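Local coordinates for protein serpin-ZX (Arabidopsis thaliana, PDB 3LE2) that inhibits target proteases, among them metacaspase-9 and RD21A, by offering its reactive center loop for cleavage and trapping the enzyme covalently, thereby limiting programmed cell death, at residues S80-D85 against T379-F384; Q70-S75 against D118-A123; D128-A133 against M164-F169; A138-W143 against E154-G159. All blocks are in the same frame, centred on the assembly; numbering follows the deposited sequence. Where two conformers were deposited one is given.

Contact 1: residues S80-D85 against T379-F384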
loop_
_atom_site.group_PDB
_atom_site.type_symbol
_atom_site.label_atom_id
_atom_site.label_comp_id
_atom_site.label_asym_id
_atom_site.label_seq_id
_atom_site.Cartn_x
_atom_site.Cartn_y
_atom_site.Cartn_z
ATOM N N SER A 80 -5.176 11.801 4.154
ATOM C CA SER A 80 -5.957 12.253 3.006
ATOM C C SER A 80 -5.158 13.189 2.101
ATOM O O SER A 80 -5.299 13.151 0.883
ATOM C CB SER A 80 -7.262 12.918 3.443
ATOM O OG SER A 80 -8.156 11.957 3.978
ATOM N N ALA A 81 -4.316 14.029 2.688
ATOM C CA ALA A 81 -3.497 14.925 1.878
ATOM C C ALA A 81 -2.495 14.099 1.080
ATOM O O ALA A 81 -2.113 14.462 -0.034
ATOM C CB ALA A 81 -2.769 15.963 2.748
ATOM N N VAL A 82 -2.059 12.993 1.670
ATOM C CA VAL A 82 -1.094 12.112 1.029
ATOM C C VAL A 82 -1.799 11.289 -0.054
ATOM O O VAL A 82 -1.225 10.993 -1.095
ATOM C CB VAL A 82 -0.430 11.179 2.056
ATOM C CG1 VAL A 82 0.338 10.041 1.349
ATOM C CG2 VAL A 82 0.491 11.976 2.977
ATOM N N LEU A 83 -3.058 10.949 0.193
ATOM C CA LEU A 83 -3.814 10.095 -0.712
ATOM C C LEU A 83 -4.559 10.879 -1.788
ATOM O O LEU A 83 -5.139 10.288 -2.681
ATOM C CB LEU A 83 -4.793 9.220 0.068
ATOM C CG LEU A 83 -4.131 8.127 0.901
ATOM C CD1 LEU A 83 -5.150 7.126 1.396
ATOM C CD2 LEU A 83 -3.032 7.439 0.088
ATOM N N ALA A 84 -4.529 12.205 -1.694
ATOM C CA ALA A 84 -5.194 13.073 -2.656
ATOM C C ALA A 84 -4.593 12.895 -4.038
ATOM O O ALA A 84 -3.413 12.601 -4.169
ATOM C CB ALA A 84 -5.076 14.541 -2.218
ATOM N N ASP A 85 -5.408 13.085 -5.068
ATOM C CA ASP A 85 -4.925 13.045 -6.442
ATOM C C ASP A 85 -3.953 14.200 -6.691
ATOM O O ASP A 85 -4.168 15.326 -6.237
ATOM C CB ASP A 85 -6.107 13.141 -7.404
ATOM C CG ASP A 85 -5.688 13.015 -8.855
ATOM O OD1 ASP A 85 -4.583 12.494 -9.129
ATOM O OD2 ASP A 85 -6.476 13.439 -9.726
ATOM N N THR A 379 6.123 13.154 4.486
ATOM C CA THR A 379 5.487 12.655 5.700
ATOM C C THR A 379 6.050 11.305 6.125
ATOM O O THR A 379 5.822 10.860 7.251
ATOM C CB THR A 379 3.981 12.465 5.488
ATOM O OG1 THR A 379 3.786 11.484 4.469
ATOM C CG2 THR A 379 3.329 13.767 5.051
ATOM N N GLY A 380 6.761 10.639 5.220
ATOM C CA GLY A 380 7.183 9.267 5.458
ATOM C C GLY A 380 6.056 8.236 5.404
ATOM O O GLY A 380 6.282 7.064 5.670
ATOM N N VAL A 381 4.841 8.658 5.065
ATOM C CA VAL A 381 3.718 7.728 4.955
ATOM C C VAL A 381 3.909 6.732 3.785
ATOM O O VAL A 381 4.337 7.109 2.692
ATOM C CB VAL A 381 2.369 8.495 4.825
ATOM C CG1 VAL A 381 1.229 7.579 4.328
ATOM C CG2 VAL A 381 1.994 9.161 6.154
ATOM N N VAL A 382 3.599 5.459 4.025
ATOM C CA VAL A 382 3.740 4.419 2.995
ATOM C C VAL A 382 2.419 4.153 2.262
ATOM O O VAL A 382 1.449 3.737 2.886
ATOM C CB VAL A 382 4.243 3.104 3.639
ATOM C CG1 VAL A 382 4.239 1.934 2.633
ATOM C CG2 VAL A 382 5.626 3.328 4.273
ATOM N N LEU A 383 2.378 4.391 0.947
ATOM C CA LEU A 383 1.175 4.090 0.146
ATOM C C LEU A 383 1.012 2.617 -0.188
ATOM O O LEU A 383 -0.100 2.100 -0.167
ATOM C CB LEU A 383 1.161 4.863 -1.175
ATOM C CG LEU A 383 0.796 6.336 -1.088
ATOM C CD1 LEU A 383 1.966 7.103 -0.445
ATOM C CD2 LEU A 383 0.489 6.864 -2.475
ATOM N N PHE A 384 2.113 1.958 -0.543
ATOM C CA PHE A 384 2.054 0.571 -1.009
ATOM C C PHE A 384 3.238 -0.216 -0.499
ATOM O O PHE A 384 4.352 0.305 -0.439
ATOM C CB PHE A 384 2.103 0.493 -2.548
ATOM C CG PHE A 384 0.902 1.072 -3.244
ATOM C CD1 PHE A 384 -0.329 0.431 -3.187
ATOM C CD2 PHE A 384 1.015 2.238 -3.997
ATOM C CE1 PHE A 384 -1.434 0.954 -3.850
ATOM C CE2 PHE A 384 -0.086 2.766 -4.654
ATOM C CZ PHE A 384 -1.315 2.124 -4.578
#

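Contact 2: residues Q70-S75 against D118-A123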
loop_
_atom_site.group_PDB
_atom_site.type_symbol
_atom_site.label_atom_id
_atom_site.label_comp_id
_atom_site.label_asym_id
_atom_site.label_seq_id
_atom_site.Cartn_x
_atom_site.Cartn_y
_atom_site.Cartn_z
ATOM N N GLN A 70 -6.946 11.359 17.924
ATOM C CA GLN A 70 -5.656 11.371 17.259
ATOM C C GLN A 70 -5.765 10.654 15.918
ATOM O O GLN A 70 -5.308 11.168 14.898
ATOM C CB GLN A 70 -4.577 10.713 18.124
ATOM C CG GLN A 70 -4.021 11.578 19.257
ATOM C CD GLN A 70 -2.724 11.002 19.827
ATOM O OE1 GLN A 70 -2.718 10.405 20.909
ATOM N NE2 GLN A 70 -1.620 11.166 19.087
ATOM N N LEU A 71 -6.376 9.472 15.908
ATOM C CA LEU A 71 -6.542 8.769 14.644
ATOM C C LEU A 71 -7.278 9.636 13.650
ATOM O O LEU A 71 -6.792 9.849 12.536
ATOM C CB LEU A 71 -7.290 7.462 14.825
ATOM C CG LEU A 71 -6.482 6.336 15.444
ATOM C CD1 LEU A 71 -7.393 5.125 15.712
ATOM C CD2 LEU A 71 -5.306 5.983 14.542
ATOM N N ASN A 72 -8.447 10.135 14.060
ATOM C CA ASN A 72 -9.318 10.918 13.179
ATOM C C ASN A 72 -8.563 12.039 12.468
ATOM O O ASN A 72 -8.686 12.212 11.255
ATOM C CB ASN A 72 -10.517 11.488 13.954
ATOM C CG ASN A 72 -11.506 10.410 14.395
ATOM O OD1 ASN A 72 -11.505 9.286 13.877
ATOM N ND2 ASN A 72 -12.365 10.755 15.352
ATOM N N SER A 73 -7.765 12.777 13.240
ATOM C CA SER A 73 -7.005 13.915 12.745
ATOM C C SER A 73 -5.860 13.503 11.842
ATOM O O SER A 73 -5.607 14.143 10.824
ATOM C CB SER A 73 -6.413 14.709 13.921
ATOM O OG SER A 73 -7.410 15.069 14.854
ATOM N N PHE A 74 -5.128 12.472 12.249
ATOM C CA PHE A 74 -4.009 11.986 11.453
ATOM C C PHE A 74 -4.544 11.617 10.073
ATOM O O PHE A 74 -3.917 11.883 9.050
ATOM C CB PHE A 74 -3.347 10.788 12.141
ATOM C CG PHE A 74 -2.313 10.089 11.299
ATOM C CD1 PHE A 74 -1.110 10.696 11.008
ATOM C CD2 PHE A 74 -2.538 8.808 10.823
ATOM C CE1 PHE A 74 -0.151 10.045 10.248
ATOM C CE2 PHE A 74 -1.588 8.157 10.059
ATOM C CZ PHE A 74 -0.391 8.773 9.771
ATOM N N SER A 75 -5.735 11.038 10.049
ATOM C CA SER A 75 -6.354 10.681 8.788
ATOM C C SER A 75 -6.671 11.916 7.939
ATOM O O SER A 75 -6.196 12.036 6.809
ATOM C CB SER A 75 -7.616 9.865 9.032
ATOM O OG SER A 75 -7.996 9.203 7.843
ATOM N N ASP A 118 -16.797 13.317 7.133
ATOM C CA ASP A 118 -15.961 14.496 7.382
ATOM C C ASP A 118 -14.464 14.203 7.528
ATOM O O ASP A 118 -13.625 14.782 6.824
ATOM C CB ASP A 118 -16.454 15.235 8.628
ATOM C CG ASP A 118 -17.858 15.784 8.464
ATOM O OD1 ASP A 118 -18.189 16.287 7.362
ATOM O OD2 ASP A 118 -18.628 15.722 9.447
ATOM N N SER A 119 -14.123 13.326 8.462
ATOM C CA SER A 119 -12.716 13.007 8.683
ATOM C C SER A 119 -12.178 12.034 7.632
ATOM O O SER A 119 -10.971 11.938 7.428
ATOM C CB SER A 119 -12.506 12.433 10.088
ATOM O OG SER A 119 -12.881 13.359 11.099
ATOM N N TYR A 120 -13.072 11.325 6.949
ATOM C CA TYR A 120 -12.651 10.182 6.149
ATOM C C TYR A 120 -13.103 10.222 4.697
ATOM O O TYR A 120 -12.569 9.486 3.866
ATOM C CB TYR A 120 -13.108 8.879 6.813
ATOM C CG TYR A 120 -12.435 8.621 8.138
ATOM C CD1 TYR A 120 -11.150 8.116 8.194
ATOM C CD2 TYR A 120 -13.082 8.892 9.331
ATOM C CE1 TYR A 120 -10.528 7.884 9.400
ATOM C CE2 TYR A 120 -12.478 8.660 10.532
ATOM C CZ TYR A 120 -11.195 8.162 10.566
ATOM O OH TYR A 120 -10.570 7.936 11.769
ATOM N N LYS A 121 -14.074 11.079 4.393
ATOM C CA LYS A 121 -14.631 11.148 3.047
ATOM C C LYS A 121 -15.069 9.755 2.604
ATOM O O LYS A 121 -14.794 9.316 1.485
ATOM C CB LYS A 121 -13.615 11.751 2.078
ATOM C CG LYS A 121 -13.210 13.163 2.481
ATOM C CD LYS A 121 -12.192 13.771 1.535
ATOM C CE LYS A 121 -11.288 14.751 2.280
ATOM N NZ LYS A 121 -12.041 15.556 3.290
ATOM N N ALA A 122 -15.766 9.077 3.507
ATOM C CA ALA A 122 -16.105 7.675 3.351
ATOM C C ALA A 122 -17.614 7.513 3.338
ATOM O O ALA A 122 -18.313 8.101 4.158
ATOM C CB ALA A 122 -15.488 6.859 4.490
ATOM N N ALA A 123 -18.113 6.731 2.392
ATOM C CA ALA A 123 -19.544 6.489 2.276
ATOM C C ALA A 123 -19.982 5.502 3.338
ATOM O O ALA A 123 -19.189 4.704 3.811
ATOM C CB ALA A 123 -19.871 5.943 0.899
#

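Contact 3: residues D128-A133 against M164-F169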
loop_
_atom_site.group_PDB
_atom_site.type_symbol
_atom_site.label_atom_id
_atom_site.label_comp_id
_atom_site.label_asym_id
_atom_site.label_seq_id
_atom_site.Cartn_x
_atom_site.Cartn_y
_atom_site.Cartn_z
ATOM N N ASP A 128 -29.016 -5.129 1.519
ATOM C CA ASP A 128 -29.833 -6.289 1.803
ATOM C C ASP A 128 -28.991 -7.549 1.672
ATOM O O ASP A 128 -29.249 -8.373 0.797
ATOM C CB ASP A 128 -30.994 -6.341 0.811
ATOM C CG ASP A 128 -32.077 -7.328 1.219
ATOM O OD1 ASP A 128 -31.882 -8.056 2.221
ATOM O OD2 ASP A 128 -33.128 -7.364 0.532
ATOM N N PHE A 129 -27.976 -7.698 2.519
ATOM C CA PHE A 129 -27.160 -8.913 2.477
ATOM C C PHE A 129 -28.033 -10.148 2.694
ATOM O O PHE A 129 -27.820 -11.198 2.086
ATOM C CB PHE A 129 -26.039 -8.881 3.532
ATOM C CG PHE A 129 -24.958 -7.854 3.266
ATOM C CD1 PHE A 129 -24.815 -6.746 4.091
ATOM C CD2 PHE A 129 -24.071 -8.014 2.208
ATOM C CE1 PHE A 129 -23.807 -5.801 3.852
ATOM C CE2 PHE A 129 -23.073 -7.091 1.960
ATOM C CZ PHE A 129 -22.933 -5.980 2.782
ATOM N N GLN A 130 -29.020 -10.014 3.567
ATOM C CA GLN A 130 -29.854 -11.146 3.971
ATOM C C GLN A 130 -30.506 -11.884 2.791
ATOM O O GLN A 130 -30.504 -13.116 2.747
ATOM C CB GLN A 130 -30.917 -10.672 4.967
ATOM C CG GLN A 130 -31.491 -11.769 5.826
ATOM C CD GLN A 130 -31.594 -11.361 7.278
ATOM O OE1 GLN A 130 -31.154 -10.273 7.669
ATOM N NE2 GLN A 130 -32.175 -12.234 8.094
ATOM N N SER A 131 -31.045 -11.130 1.836
ATOM C CA SER A 131 -31.741 -11.723 0.697
ATOM C C SER A 131 -31.113 -11.421 -0.669
ATOM O O SER A 131 -31.414 -12.100 -1.647
ATOM C CB SER A 131 -33.213 -11.288 0.688
ATOM O OG SER A 131 -33.905 -11.783 1.827
ATOM N N LYS A 132 -30.249 -10.413 -0.747
ATOM C CA LYS A 132 -29.736 -9.964 -2.046
ATOM C C LYS A 132 -28.227 -9.784 -2.097
ATOM O O LYS A 132 -27.731 -8.859 -2.752
ATOM C CB LYS A 132 -30.381 -8.641 -2.444
ATOM C CG LYS A 132 -31.887 -8.681 -2.585
ATOM C CD LYS A 132 -32.375 -7.362 -3.174
ATOM C CE LYS A 132 -33.834 -7.095 -2.843
ATOM N NZ LYS A 132 -34.149 -5.642 -2.970
ATOM N N ALA A 133 -27.502 -10.673 -1.421
ATOM C CA ALA A 133 -26.052 -10.575 -1.338
ATOM C C ALA A 133 -25.400 -10.453 -2.720
ATOM O O ALA A 133 -24.475 -9.656 -2.912
ATOM C CB ALA A 133 -25.487 -11.766 -0.583
ATOM N N MET A 164 -25.300 -14.225 5.628
ATOM C CA MET A 164 -24.828 -13.984 6.995
ATOM C C MET A 164 -24.001 -12.701 7.140
ATOM O O MET A 164 -23.619 -12.321 8.248
ATOM C CB MET A 164 -24.016 -15.175 7.502
ATOM C CG MET A 164 -24.794 -16.488 7.538
ATOM S SD MET A 164 -26.219 -16.389 8.642
ATOM C CE MET A 164 -25.411 -15.919 10.183
ATOM N N THR A 165 -23.719 -12.036 6.028
ATOM C CA THR A 165 -22.872 -10.845 6.067
ATOM C C THR A 165 -23.583 -9.698 6.768
ATOM O O THR A 165 -24.721 -9.379 6.446
ATOM C CB THR A 165 -22.458 -10.396 4.660
ATOM O OG1 THR A 165 -21.601 -11.385 4.080
ATOM C CG2 THR A 165 -21.721 -9.085 4.731
ATOM N N LYS A 166 -22.907 -9.085 7.732
ATOM C CA LYS A 166 -23.516 -8.019 8.524
ATOM C C LYS A 166 -22.855 -6.682 8.292
ATOM O O LYS A 166 -23.543 -5.683 8.100
ATOM C CB LYS A 166 -23.488 -8.364 10.013
ATOM C CG LYS A 166 -24.306 -9.611 10.363
ATOM C CD LYS A 166 -25.788 -9.433 10.000
ATOM C CE LYS A 166 -26.578 -10.702 10.282
ATOM N NZ LYS A 166 -27.941 -10.676 9.656
ATOM N N LEU A 167 -21.521 -6.664 8.311
ATOM C CA LEU A 167 -20.770 -5.413 8.187
ATOM C C LEU A 167 -19.485 -5.585 7.395
ATOM O O LEU A 167 -18.616 -6.379 7.759
ATOM C CB LEU A 167 -20.449 -4.830 9.571
ATOM C CG LEU A 167 -19.599 -3.563 9.607
ATOM C CD1 LEU A 167 -20.298 -2.364 8.981
ATOM C CD2 LEU A 167 -19.214 -3.262 11.035
ATOM N N ILE A 168 -19.366 -4.833 6.307
ATOM C CA ILE A 168 -18.175 -4.891 5.470
ATOM C C ILE A 168 -17.583 -3.514 5.183
ATOM O O ILE A 168 -18.279 -2.492 5.219
ATOM C CB ILE A 168 -18.458 -5.579 4.117
ATOM C CG1 ILE A 168 -19.410 -4.719 3.276
ATOM C CG2 ILE A 168 -18.989 -6.991 4.339
ATOM C CD1 ILE A 168 -19.607 -5.210 1.855
ATOM N N PHE A 169 -16.291 -3.499 4.894
ATOM C CA PHE A 169 -15.643 -2.300 4.422
ATOM C C PHE A 169 -15.047 -2.599 3.056
ATOM O O PHE A 169 -14.514 -3.681 2.826
ATOM C CB PHE A 169 -14.583 -1.852 5.416
ATOM C CG PHE A 169 -15.162 -1.376 6.710
ATOM C CD1 PHE A 169 -15.544 -0.049 6.868
ATOM C CD2 PHE A 169 -15.366 -2.259 7.756
ATOM C CE1 PHE A 169 -16.096 0.385 8.057
ATOM C CE2 PHE A 169 -15.916 -1.829 8.940
ATOM C CZ PHE A 169 -16.281 -0.509 9.093
#

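Contact 4: residues A138-W143 against E154-G159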
loop_
_atom_site.group_PDB
_atom_site.type_symbol
_atom_site.label_atom_id
_atom_site.label_comp_id
_atom_site.label_asym_id
_atom_site.label_seq_id
_atom_site.Cartn_x
_atom_site.Cartn_y
_atom_site.Cartn_z
ATOM N N ALA A 138 -22.330 -6.685 -6.560
ATOM C CA ALA A 138 -22.217 -5.944 -7.817
ATOM C C ALA A 138 -22.349 -4.454 -7.573
ATOM O O ALA A 138 -21.625 -3.647 -8.173
ATOM C CB ALA A 138 -23.257 -6.413 -8.843
ATOM N N GLU A 139 -23.278 -4.097 -6.691
ATOM C CA GLU A 139 -23.512 -2.698 -6.346
ATOM C C GLU A 139 -22.260 -2.043 -5.754
ATOM O O GLU A 139 -21.895 -0.929 -6.133
ATOM C CB GLU A 139 -24.703 -2.576 -5.384
ATOM C CG GLU A 139 -24.913 -1.171 -4.810
ATOM C CD GLU A 139 -26.116 -1.078 -3.870
ATOM O OE1 GLU A 139 -26.363 -2.037 -3.100
ATOM O OE2 GLU A 139 -26.809 -0.035 -3.895
ATOM N N VAL A 140 -21.607 -2.744 -4.828
ATOM C CA VAL A 140 -20.386 -2.229 -4.199
ATOM C C VAL A 140 -19.286 -2.104 -5.248
ATOM O O VAL A 140 -18.555 -1.107 -5.297
ATOM C CB VAL A 140 -19.916 -3.129 -3.032
ATOM C CG1 VAL A 140 -18.592 -2.653 -2.488
ATOM C CG2 VAL A 140 -20.964 -3.171 -1.916
ATOM N N ASN A 141 -19.190 -3.107 -6.114
ATOM C CA ASN A 141 -18.221 -3.039 -7.202
ATOM C C ASN A 141 -18.460 -1.873 -8.164
ATOM O O ASN A 141 -17.524 -1.167 -8.525
ATOM C CB ASN A 141 -18.101 -4.381 -7.928
ATOM C CG ASN A 141 -17.245 -5.355 -7.156
ATOM O OD1 ASN A 141 -16.454 -4.945 -6.315
ATOM N ND2 ASN A 141 -17.408 -6.643 -7.414
ATOM N N SER A 142 -19.712 -1.658 -8.555
ATOM C CA SER A 142 -20.048 -0.546 -9.438
ATOM C C SER A 142 -19.717 0.774 -8.759
ATOM O O SER A 142 -19.180 1.698 -9.377
ATOM C CB SER A 142 -21.544 -0.578 -9.815
ATOM O OG SER A 142 -21.850 -1.676 -10.669
ATOM N N TRP A 143 -20.056 0.858 -7.479
ATOM C CA TRP A 143 -19.730 2.031 -6.684
ATOM C C TRP A 143 -18.220 2.341 -6.670
ATOM O O TRP A 143 -17.810 3.476 -6.906
ATOM C CB TRP A 143 -20.254 1.852 -5.261
ATOM C CG TRP A 143 -19.773 2.913 -4.340
ATOM C CD1 TRP A 143 -20.362 4.126 -4.097
ATOM C CD2 TRP A 143 -18.584 2.877 -3.545
ATOM N NE1 TRP A 143 -19.617 4.835 -3.193
ATOM C CE2 TRP A 143 -18.523 4.090 -2.834
ATOM C CE3 TRP A 143 -17.576 1.927 -3.350
ATOM C CZ2 TRP A 143 -17.487 4.384 -1.950
ATOM C CZ3 TRP A 143 -16.548 2.217 -2.475
ATOM C CH2 TRP A 143 -16.512 3.437 -1.784
ATOM N N GLU A 154 -13.281 -4.250 -9.515
ATOM C CA GLU A 154 -13.856 -5.385 -8.801
ATOM C C GLU A 154 -13.263 -5.624 -7.405
ATOM O O GLU A 154 -12.576 -6.623 -7.179
ATOM C CB GLU A 154 -13.696 -6.648 -9.644
ATOM C CG GLU A 154 -14.175 -7.917 -8.965
ATOM C CD GLU A 154 -14.492 -9.016 -9.959
ATOM O OE1 GLU A 154 -15.012 -8.695 -11.051
ATOM O OE2 GLU A 154 -14.228 -10.198 -9.649
ATOM N N VAL A 155 -13.552 -4.726 -6.468
ATOM C CA VAL A 155 -13.076 -4.891 -5.095
ATOM C C VAL A 155 -13.583 -6.165 -4.404
ATOM O O VAL A 155 -12.805 -6.854 -3.763
ATOM C CB VAL A 155 -13.381 -3.655 -4.223
ATOM C CG1 VAL A 155 -12.546 -3.702 -2.936
ATOM C CG2 VAL A 155 -13.063 -2.394 -4.999
ATOM N N LEU A 156 -14.871 -6.488 -4.535
ATOM C CA LEU A 156 -15.395 -7.730 -3.947
ATOM C C LEU A 156 -15.421 -8.864 -4.976
ATOM O O LEU A 156 -15.985 -8.697 -6.049
ATOM C CB LEU A 156 -16.793 -7.527 -3.358
ATOM C CG LEU A 156 -16.954 -6.945 -1.947
ATOM C CD1 LEU A 156 -16.312 -5.577 -1.827
ATOM C CD2 LEU A 156 -18.412 -6.863 -1.605
ATOM N N PRO A 157 -14.784 -10.011 -4.661
ATOM C CA PRO A 157 -14.816 -11.164 -5.566
ATOM C C PRO A 157 -16.184 -11.828 -5.543
ATOM O O PRO A 157 -16.912 -11.699 -4.556
ATOM C CB PRO A 157 -13.790 -12.131 -4.951
ATOM C CG PRO A 157 -12.965 -11.318 -4.040
ATOM C CD PRO A 157 -13.870 -10.242 -3.525
ATOM N N GLU A 158 -16.524 -12.539 -6.612
ATOM C CA GLU A 158 -17.762 -13.285 -6.634
ATOM C C GLU A 158 -17.867 -14.153 -5.378
ATOM O O GLU A 158 -16.878 -14.731 -4.928
ATOM C CB GLU A 158 -17.871 -14.123 -7.916
ATOM C CG GLU A 158 -18.040 -13.270 -9.175
ATOM C CD GLU A 158 -18.417 -14.094 -10.409
ATOM O OE1 GLU A 158 -17.497 -14.476 -11.169
ATOM O OE2 GLU A 158 -19.627 -14.361 -10.617
ATOM N N GLY A 159 -19.066 -14.204 -4.800
ATOM C CA GLY A 159 -19.337 -15.053 -3.657
ATOM C C GLY A 159 -18.694 -14.600 -2.360
ATOM O O GLY A 159 -18.636 -15.363 -1.400
#

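Contact 1: residues S80-D85 against T379-F384
Val82 and Leu83, in the last turn of helix 68-83, lie alongside the start of strand 382-388, with the CA atoms of Val82 and Val381 7.6 Å apart and those of Leu83 and Leu383 7.9 Å apart. The contact is apolar, without a hydrogen bond. Val82 does most of the work, its two methyls shared among three residues. CG1, anti to the backbone N (chi1 167°), reaches Leu383 CD1 at 3.8 Å and Val381 CG1 at 4.0 Å. CG2 turns the other way and meets Thr379 OG1 at 3.7 Å, with the methyl of that threonine just beyond. Leu83 adds a looser touch, CD2 lying 4.2 Å from Leu383 CG as the two leucine side chains run antiparallel past one another. Thr379 OG1 makes its hydrogen bond within its own loop, accepting from Val381 N at 3.1 Å (N-H...O 163°), an ST turn leading into the strand. Strands 370-376 and 382-388 form a hairpin of serpin beta-sheet B, against which helix 68-83 (helix D) ends; Leu383 and Phe384 make a classic beta bulge opposite Val374. Strand 167-176 (Leu173, Phe175) and strand 93-103 (Val96, Leu94) touch both leucines, and Ile9 of helix 5-25 packs on Val381.

Contact 2: residues Q70-S75 against D118-A123
Asn72 and Ser75, one turn apart on helix 68-83, receive Tyr120, which follows directly on helix 110-119. In serpin nomenclature these are helices D and E, and the contact joins D to the corner where the chain leaves E for strand 123-127. The backbones come close, 6.0 Å between Asn72 CA and Ser119 CA.

One hydrogen bond crosses the contact. Tyr120 OH donates to Asn72 OD1 at 2.7 Å, arriving in the plane of the amide, on a lone pair, with a C=O...O angle of 142°. The acceptor sits at the edge of the tyrosine ring, near its plane, while the amide itself stands almost perpendicular to the ring. Chi1 of -69° sets CG of Asn72 anti to its carbonyl carbon; chi2 of -18° then places OD1, the atom that meets the phenol. The bond ties down the polar end of a largely buried tyrosine.

The remaining touches are van der Waals. Ser75 approaches the ring obliquely, with CB 3.5 Å from Tyr120 CE1. Ser119 packs more loosely on the helix backbone, its CB 4.0 Å from Asn72 O, an oxygen already engaged by Ser76 OG in a hydrogen bond. Elsewhere Tyr120 is covered by Ser45 and Ile46 of helix 37-49, and Leu71 packs on Ser45 and Ala48 of that helix. Ser75 OG, anti to its backbone N, lies 3.3 Å from Tyr120 CE1 and 3.4 Å from Tyr120 CD1.

Contact 3: residues D128-A133 against M164-F169
Phe129 lays one face of its ring on the methyl of Thr165: CG2 stands 3.5 Å from the ring centroid, only 8° off the normal, a CH-pi contact almost exactly over the centre. The methyl is anti to the threonine's backbone N, whereas OG1 turns off to accept a hydrogen bond from Asp162 N. On the same side, near the root of the ring, Thr165 O lies 3.2 Å from Phe129 CB. The far end is met differently. Ile168 CD1 approaches CZ of Phe129 at the ring edge, 3.5 Å away and near the ring plane, and the two side chains cross obliquely. Thus threonine and isoleucine, three residues apart, cover a face and an edge of the same phenylalanine. In the serpin fold this is where helix F, here 129-147, sets off across beta-sheet A, whose strand 167-176 carries Ile168; Trp101 of strand 93-103 touches both Phe129 and Ile168. Just before the ring, Asp128 is the N-cap of the helix. Its OD1 accepts from Ser131 N at 3.2 Å, the N-H coming from above the carboxylate plane, 58° out of it. Outside, Lys166, bent at chi2 (-61°), slants past Gln130, and its NZ makes a long, weak ion pair with Asp103.

Contact 4: residues A138-W143 against E154-G159
Asn141 and Leu156 are joined by a pair of hydrogen bonds in which a side-chain amide grips both polar backbone atoms of a single residue. Asn141 lies on helix 129-147, helix F of the serpin fold, which crosses beta-sheet A; residues 154-159 belong to the segment that returns beneath it to strand 167-176.

Both hydrogen bonds are short and straight. Leu156 N donates to Asn141 OD1 at 2.8 Å (167° at the hydrogen), and Asn141 ND2 returns a bond of 2.8 Å to Leu156 O (175°). Each donor lies in the plane of the carbonyl it meets, on a lone pair, and Leu156 O is also essentially in the amide plane of Asn141. Bonded at both its ends, the amide is fixed in rotation and its O and N positions are distinguished.

Apolar contact lies next to this. Leu156 crosses Val140 at about a right angle, with its CD1 3.8 Å from Val140 CG1. Both residues also pack on Ala170 of strand 167-176, and Leu156 and Val155 reach Phe328 of strand 326-335, so the loop is held between helix and sheet. On the outer side, the aliphatic part of Glu154 brushes the amide, its CG 3.8 Å from Asn141 ND2.

In the fold
Contacts 1 and 2 share helix 68-83 and meet where Ser80 N lies 2.9 Å from Ser75 O, probably hydrogen-bonded; their centres are 13 Å apart. Contacts 3 and 4 share helix 129-147, with centres 12 Å apart; contact 4 is nested inside the chain loop that contact 3 closes, and the two touch through Ile168 CD1 and Leu156 CD2 at 4.0 Å. A link between the pairs runs from contact 2 to contact 4, where Ala123 CB packs 4.0 Å from Trp143 CZ2. Contacts 1 and 3 stay about 14 Å apart at their nearest atoms. All four lie in the serpin body, away from the reactive bond Arg353-Gly354.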